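PDB 3RJ2: uncharacterized protein from Singapore grouper iridovirus, which binds histone H3, as a viral protein that probably acts on host chromatin in the infected fish cell. Local coordinates for residues Met55-Ile69 against Val88-Asn102. Sequence-based numbering, arbitrary orientation.
Sequences MRHRVTFFNATGRYI and VPKDAAYARIHAAIN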
loop_
_atom_site.group_PDB
_atom_site.type_symbol
_atom_site.label_atom_id
_atom_site.label_comp_id
_atom_site.label_asym_id
_atom_site.label_seq_id
_atom_site.Cartn_x
_atom_site.Cartn_y
_atom_site.Cartn_z
ATOM N N MET A 55 -11.259 -8.002 5.036
ATOM C CA MET A 55 -10.608 -7.204 3.968
ATOM C C MET A 55 -9.231 -7.778 3.628
ATOM O O MET A 55 -8.574 -8.369 4.471
ATOM C CB MET A 55 -10.426 -5.738 4.383
ATOM C CG MET A 55 -11.537 -4.786 3.982
ATOM S SD MET A 55 -11.036 -3.120 4.462
ATOM C CE MET A 55 -12.595 -2.267 4.227
ATOM N N ARG A 56 -8.793 -7.585 2.394
ATOM C CA ARG A 56 -7.449 -7.968 2.018
ATOM C C ARG A 56 -6.793 -6.761 1.390
ATOM O O ARG A 56 -7.429 -6.063 0.615
ATOM C CB ARG A 56 -7.490 -9.132 1.036
ATOM C CG ARG A 56 -6.172 -9.465 0.384
ATOM C CD ARG A 56 -6.085 -10.954 0.127
ATOM N NE ARG A 56 -6.303 -11.270 -1.270
ATOM C CZ ARG A 56 -6.575 -12.493 -1.729
ATOM N NH1 ARG A 56 -6.687 -13.530 -0.897
ATOM N NH2 ARG A 56 -6.752 -12.671 -3.029
ATOM N N HIS A 57 -5.534 -6.523 1.733
ATOM C CA HIS A 57 -4.727 -5.491 1.080
ATOM C C HIS A 57 -3.472 -6.111 0.479
ATOM O O HIS A 57 -2.981 -7.134 0.965
ATOM C CB HIS A 57 -4.346 -4.389 2.074
ATOM C CG HIS A 57 -5.485 -3.958 2.939
ATOM N ND1 HIS A 57 -5.521 -4.191 4.299
ATOM C CD2 HIS A 57 -6.661 -3.366 2.628
ATOM C CE1 HIS A 57 -6.662 -3.740 4.793
ATOM N NE2 HIS A 57 -7.371 -3.232 3.799
ATOM N N ARG A 58 -2.956 -5.491 -0.572
ATOM C CA ARG A 58 -1.694 -5.908 -1.134
ATOM C C ARG A 58 -0.622 -4.845 -0.883
ATOM O O ARG A 58 -0.821 -3.652 -1.149
ATOM C CB ARG A 58 -1.870 -6.176 -2.621
ATOM C CG ARG A 58 -0.741 -6.874 -3.267
ATOM C CD ARG A 58 -1.052 -7.061 -4.748
ATOM N NE ARG A 58 0.110 -6.730 -5.545
ATOM C CZ ARG A 58 0.739 -7.546 -6.377
ATOM N NH1 ARG A 58 0.308 -8.784 -6.579
ATOM N NH2 ARG A 58 1.798 -7.094 -7.018
ATOM N N VAL A 59 0.505 -5.297 -0.335
ATOM C CA VAL A 59 1.710 -4.484 -0.203
ATOM C C VAL A 59 2.759 -5.029 -1.174
ATOM O O VAL A 59 3.146 -6.196 -1.090
ATOM C CB VAL A 59 2.297 -4.541 1.234
ATOM C CG1 VAL A 59 3.463 -3.573 1.359
ATOM C CG2 VAL A 59 1.227 -4.226 2.256
ATOM N N THR A 60 3.209 -4.174 -2.081
ATOM C CA THR A 60 4.116 -4.568 -3.146
ATOM C C THR A 60 5.343 -3.673 -3.025
ATOM O O THR A 60 5.235 -2.488 -2.641
ATOM C CB THR A 60 3.453 -4.395 -4.546
ATOM O OG1 THR A 60 2.152 -5.000 -4.538
ATOM C CG2 THR A 60 4.280 -5.038 -5.648
ATOM N N PHE A 61 6.503 -4.264 -3.299
ATOM C CA PHE A 61 7.749 -3.527 -3.406
ATOM C C PHE A 61 8.302 -3.626 -4.824
ATOM O O PHE A 61 8.192 -4.677 -5.485
ATOM C CB PHE A 61 8.779 -4.061 -2.413
ATOM C CG PHE A 61 8.355 -3.938 -0.980
ATOM C CD1 PHE A 61 7.889 -5.045 -0.289
ATOM C CD2 PHE A 61 8.385 -2.705 -0.338
ATOM C CE1 PHE A 61 7.481 -4.925 1.046
ATOM C CE2 PHE A 61 7.967 -2.573 0.985
ATOM C CZ PHE A 61 7.523 -3.687 1.681
ATOM N N PHE A 62 8.894 -2.522 -5.268
ATOM C CA PHE A 62 9.507 -2.405 -6.582
ATOM C C PHE A 62 10.937 -1.888 -6.404
ATOM O O PHE A 62 11.225 -1.153 -5.441
ATOM C CB PHE A 62 8.721 -1.426 -7.464
ATOM C CG PHE A 62 7.251 -1.706 -7.522
ATOM C CD1 PHE A 62 6.742 -2.666 -8.402
ATOM C CD2 PHE A 62 6.360 -1.010 -6.696
ATOM C CE1 PHE A 62 5.383 -2.930 -8.455
ATOM C CE2 PHE A 62 4.996 -1.284 -6.745
ATOM C CZ PHE A 62 4.512 -2.238 -7.629
ATOM N N ASN A 63 11.824 -2.270 -7.321
ATOM C CA ASN A 63 13.220 -1.798 -7.284
ATOM C C ASN A 63 13.394 -0.390 -7.857
ATOM O O ASN A 63 12.407 0.272 -8.196
ATOM C CB ASN A 63 14.179 -2.828 -7.908
ATOM C CG ASN A 63 14.016 -2.971 -9.418
ATOM O OD1 ASN A 63 13.511 -2.083 -10.104
ATOM N ND2 ASN A 63 14.469 -4.095 -9.939
ATOM N N ALA A 64 14.640 0.078 -7.963
ATOM C CA ALA A 64 14.915 1.458 -8.349
ATOM C C ALA A 64 14.531 1.763 -9.795
ATOM O O ALA A 64 14.348 2.927 -10.159
ATOM C CB ALA A 64 16.399 1.797 -8.105
ATOM N N THR A 65 14.410 0.726 -10.616
ATOM C CA THR A 65 13.928 0.895 -11.988
ATOM C C THR A 65 12.399 0.727 -12.066
ATOM O O THR A 65 11.809 0.793 -13.144
ATOM C CB THR A 65 14.645 -0.058 -12.971
ATOM O OG1 THR A 65 14.496 -1.410 -12.530
ATOM C CG2 THR A 65 16.131 0.264 -13.028
ATOM N N GLY A 66 11.765 0.539 -10.909
ATOM C CA GLY A 66 10.311 0.462 -10.835
ATOM C C GLY A 66 9.751 -0.917 -11.067
ATOM O O GLY A 66 8.546 -1.072 -11.199
ATOM N N ARG A 67 10.627 -1.915 -11.106
ATOM C CA ARG A 67 10.226 -3.288 -11.391
ATOM C C ARG A 67 9.808 -4.066 -10.130
ATOM O O ARG A 67 10.392 -3.909 -9.060
ATOM C CB ARG A 67 11.347 -4.044 -12.129
ATOM C CG ARG A 67 11.635 -3.576 -13.571
ATOM C CD ARG A 67 12.496 -4.614 -14.342
ATOM N NE ARG A 67 13.467 -3.984 -15.249
ATOM C CZ ARG A 67 14.332 -4.648 -16.024
ATOM N NH1 ARG A 67 14.363 -5.980 -16.021
ATOM N NH2 ARG A 67 15.173 -3.978 -16.810
ATOM N N TYR A 68 8.807 -4.920 -10.293
ATOM C CA TYR A 68 8.310 -5.785 -9.230
ATOM C C TYR A 68 9.407 -6.620 -8.557
ATOM O O TYR A 68 10.204 -7.281 -9.238
ATOM C CB TYR A 68 7.247 -6.719 -9.807
ATOM C CG TYR A 68 6.728 -7.757 -8.845
ATOM C CD1 TYR A 68 7.259 -9.048 -8.822
ATOM C CD2 TYR A 68 5.690 -7.452 -7.972
ATOM C CE1 TYR A 68 6.778 -10.008 -7.926
ATOM C CE2 TYR A 68 5.195 -8.384 -7.101
ATOM C CZ TYR A 68 5.734 -9.659 -7.073
ATOM O OH TYR A 68 5.210 -10.570 -6.185
ATOM N N ILE A 69 9.434 -6.599 -7.223
ATOM C CA ILE A 69 10.314 -7.495 -6.457
ATOM C C ILE A 69 9.482 -8.580 -5.803
ATOM O O ILE A 69 9.781 -9.774 -5.920
ATOM C CB ILE A 69 11.071 -6.777 -5.312
ATOM C CG1 ILE A 69 11.914 -5.620 -5.843
ATOM C CG2 ILE A 69 11.934 -7.790 -4.549
ATOM C CD1 ILE A 69 12.344 -4.642 -4.765
ATOM N N VAL A 88 11.215 -5.358 4.505
ATOM C CA VAL A 88 11.387 -4.612 3.264
ATOM C C VAL A 88 12.606 -5.208 2.526
ATOM O O VAL A 88 13.689 -5.319 3.107
ATOM C CB VAL A 88 11.579 -3.090 3.550
ATOM C CG1 VAL A 88 11.751 -2.313 2.267
ATOM C CG2 VAL A 88 10.390 -2.519 4.364
ATOM N N PRO A 89 12.430 -5.630 1.255
ATOM C CA PRO A 89 13.534 -6.204 0.475
ATOM C C PRO A 89 14.736 -5.255 0.370
ATOM O O PRO A 89 14.554 -4.034 0.321
ATOM C CB PRO A 89 12.916 -6.404 -0.918
ATOM C CG PRO A 89 11.451 -6.485 -0.697
ATOM C CD PRO A 89 11.153 -5.646 0.511
ATOM N N LYS A 90 15.943 -5.824 0.336
ATOM C CA LYS A 90 17.198 -5.090 0.113
ATOM C C LYS A 90 17.134 -4.065 -1.025
ATOM O O LYS A 90 17.618 -2.931 -0.890
ATOM C CB LYS A 90 18.347 -6.095 -0.177
ATOM C CG LYS A 90 19.328 -6.299 0.987
ATOM C CD LYS A 90 20.445 -7.347 0.684
ATOM C CE LYS A 90 21.367 -7.516 1.911
ATOM N NZ LYS A 90 22.100 -8.841 2.009
ATOM N N ASP A 91 16.555 -4.479 -2.148
ATOM C CA ASP A 91 16.487 -3.663 -3.377
ATOM C C ASP A 91 15.187 -2.871 -3.552
ATOM O O ASP A 91 14.899 -2.372 -4.650
ATOM C CB ASP A 91 16.717 -4.538 -4.617
ATOM C CG ASP A 91 15.926 -5.825 -4.577
ATOM O OD1 ASP A 91 15.467 -6.226 -3.487
ATOM O OD2 ASP A 91 15.775 -6.460 -5.639
ATOM N N ALA A 92 14.402 -2.757 -2.487
ATOM C CA ALA A 92 13.174 -1.986 -2.542
ATOM C C ALA A 92 13.491 -0.499 -2.576
ATOM O O ALA A 92 14.234 0.003 -1.736
ATOM C CB ALA A 92 12.260 -2.322 -1.375
ATOM N N ALA A 93 12.927 0.184 -3.575
ATOM C CA ALA A 93 13.010 1.639 -3.702
ATOM C C ALA A 93 11.624 2.302 -3.637
ATOM O O ALA A 93 11.523 3.532 -3.524
ATOM C CB ALA A 93 13.712 2.010 -4.998
ATOM N N TYR A 94 10.571 1.481 -3.706
ATOM C CA TYR A 94 9.170 1.936 -3.704
ATOM C C TYR A 94 8.283 0.941 -3.007
ATOM O O TYR A 94 8.503 -0.273 -3.106
ATOM C CB TYR A 94 8.581 2.022 -5.128
ATOM C CG TYR A 94 9.256 2.953 -6.083
ATOM C CD1 TYR A 94 8.791 4.248 -6.261
ATOM C CD2 TYR A 94 10.325 2.518 -6.847
ATOM C CE1 TYR A 94 9.395 5.104 -7.174
ATOM C CE2 TYR A 94 10.945 3.357 -7.753
ATOM C CZ TYR A 94 10.479 4.645 -7.914
ATOM O OH TYR A 94 11.105 5.471 -8.820
ATOM N N ALA A 95 7.246 1.456 -2.355
ATOM C CA ALA A 95 6.192 0.624 -1.804
ATOM C C ALA A 95 4.861 1.061 -2.406
ATOM O O ALA A 95 4.679 2.218 -2.764
ATOM C CB ALA A 95 6.156 0.719 -0.274
ATOM N N ARG A 96 3.947 0.118 -2.533
ATOM C CA ARG A 96 2.599 0.404 -2.954
ATOM C C ARG A 96 1.666 -0.428 -2.081
ATOM O O ARG A 96 1.977 -1.576 -1.724
ATOM C CB ARG A 96 2.423 0.100 -4.449
ATOM C CG ARG A 96 0.999 0.245 -5.006
ATOM C CD ARG A 96 0.993 0.280 -6.521
ATOM N NE ARG A 96 1.644 1.490 -7.031
ATOM C CZ ARG A 96 2.185 1.610 -8.243
ATOM N NH1 ARG A 96 2.189 0.584 -9.101
ATOM N NH2 ARG A 96 2.732 2.761 -8.597
ATOM N N ILE A 97 0.546 0.173 -1.697
ATOM C CA ILE A 97 -0.524 -0.564 -1.048
ATOM C C ILE A 97 -1.750 -0.495 -1.949
ATOM O O ILE A 97 -2.145 0.598 -2.371
ATOM C CB ILE A 97 -0.826 0.011 0.371
ATOM C CG1 ILE A 97 0.402 -0.163 1.282
ATOM C CG2 ILE A 97 -2.065 -0.622 0.964
ATOM C CD1 ILE A 97 0.298 0.458 2.679
ATOM N N HIS A 98 -2.314 -1.652 -2.296
ATOM C CA HIS A 98 -3.656 -1.703 -2.869
ATOM C C HIS A 98 -4.571 -2.042 -1.703
ATOM O O HIS A 98 -4.547 -3.178 -1.215
ATOM C CB HIS A 98 -3.791 -2.790 -3.954
ATOM C CG HIS A 98 -3.048 -2.494 -5.227
ATOM N ND1 HIS A 98 -1.673 -2.565 -5.325
ATOM C CD2 HIS A 98 -3.492 -2.145 -6.458
ATOM C CE1 HIS A 98 -1.302 -2.255 -6.555
ATOM N NE2 HIS A 98 -2.388 -2.006 -7.265
ATOM N N ALA A 99 -5.362 -1.065 -1.257
ATOM C CA ALA A 99 -6.320 -1.246 -0.167
ATOM C C ALA A 99 -7.631 -1.897 -0.617
ATOM O O ALA A 99 -8.201 -1.523 -1.638
ATOM C CB ALA A 99 -6.607 0.089 0.487
ATOM N N ALA A 100 -8.106 -2.863 0.168
ATOM C CA ALA A 100 -9.267 -3.689 -0.159
ATOM C C ALA A 100 -9.149 -4.226 -1.577
ATOM O O ALA A 100 -10.026 -3.997 -2.412
ATOM C CB ALA A 100 -10.584 -2.926 0.037
ATOM N N ILE A 101 -8.050 -4.931 -1.841
ATOM C CA ILE A 101 -7.846 -5.596 -3.127
ATOM C C ILE A 101 -8.825 -6.767 -3.272
ATOM O O ILE A 101 -8.936 -7.353 -4.351
ATOM C CB ILE A 101 -6.388 -6.071 -3.330
ATOM C CG1 ILE A 101 -6.145 -6.416 -4.813
ATOM C CG2 ILE A 101 -6.072 -7.256 -2.411
ATOM C CD1 ILE A 101 -4.740 -6.236 -5.282
ATOM N N ASN A 102 -9.521 -7.103 -2.181
ATOM C CA ASN A 102 -10.614 -8.089 -2.229
ATOM C C ASN A 102 -11.788 -7.580 -3.049
ATOM O O ASN A 102 -12.566 -8.379 -3.563
ATOM C CB ASN A 102 -11.067 -8.566 -0.837
ATOM C CG ASN A 102 -11.535 -7.448 0.050
ATOM O OD1 ASN A 102 -12.722 -7.376 0.411
ATOM N ND2 ASN A 102 -10.620 -6.569 0.427
HETATM O O HOH W 1 -8.276 -10.047 -4.042
HETATM O O HOH W 2 0.420 -3.218 -3.750
HETATM O O HOH W 3 14.019 5.221 -8.659
HETATM O O HOH W 4 16.837 -1.125 -6.505
#
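Pro-89 lies over one face of the Phe-61 ring, its CD 3.7 Å from the ring centroid and 24° off the normal, a CH-pi contact that suits proline because the CD methylene, bonded to the ring nitrogen, has slightly polarised C-H bonds. With CG anti to the carbonyl carbon (chi1 -61°), Phe-61 also brings CE2 to Val-88 CG1 and to the small CB of Ala-95. Beside it, Ile-69 sends CD1 to within 3.4 Å of Asp-91 O, while its CG2 branch meets Pro-89 CB.

On the other face of the sheet, which carries Arg-58, Thr-60, Arg-96 and His-98, Phe-62 crosses Arg-96 obliquely. Its edge atom CE2 is 3.7 Å from Arg-96 CB and lies over one face of the guanidinium, the planes 55° apart, too steep for a stack. The long arginine stem carries the guanidinium past the phenyl ring: NE bonds Thr-35 OG1, and NH1 bonds the backbone carbonyls of Thr-134 and Ala-137, near the chain's end.

These faces belong to neighbouring antiparallel strands, 56-62 and 94-98, inside a mixed six-stranded sheet. Paired backbone bonds join Arg-58 with His-98 and Thr-60 with Arg-96; at the end a classic beta bulge lets Phe-62 O accept from both Ala-93 N and Tyr-94 N. The Tyr-94 ring turns its edge to Asn-63 O, 3.3 Å from CD2, and is long enough for water 3 to bridge its hydroxyl to Ala-64 O. Asn-63 suits the following turn because OD1 accepts from Thr-65 N, an Asx turn, and from Arg-67 N.

Where the strands part, Asn-102 ND2 donates to a lone pair of Arg-56 O (3.2 Å). Branched Ile-101 spreads between two arginine stems, CG2 against Arg-56 CG and CD1 against Arg-58 CD. His-98 offers two ring nitrogens: ND1 meets water 2 at 2.7 Å, which also links Arg-58 O and Thr-60 OG1, while NE2 bonds Thr-134 OG1.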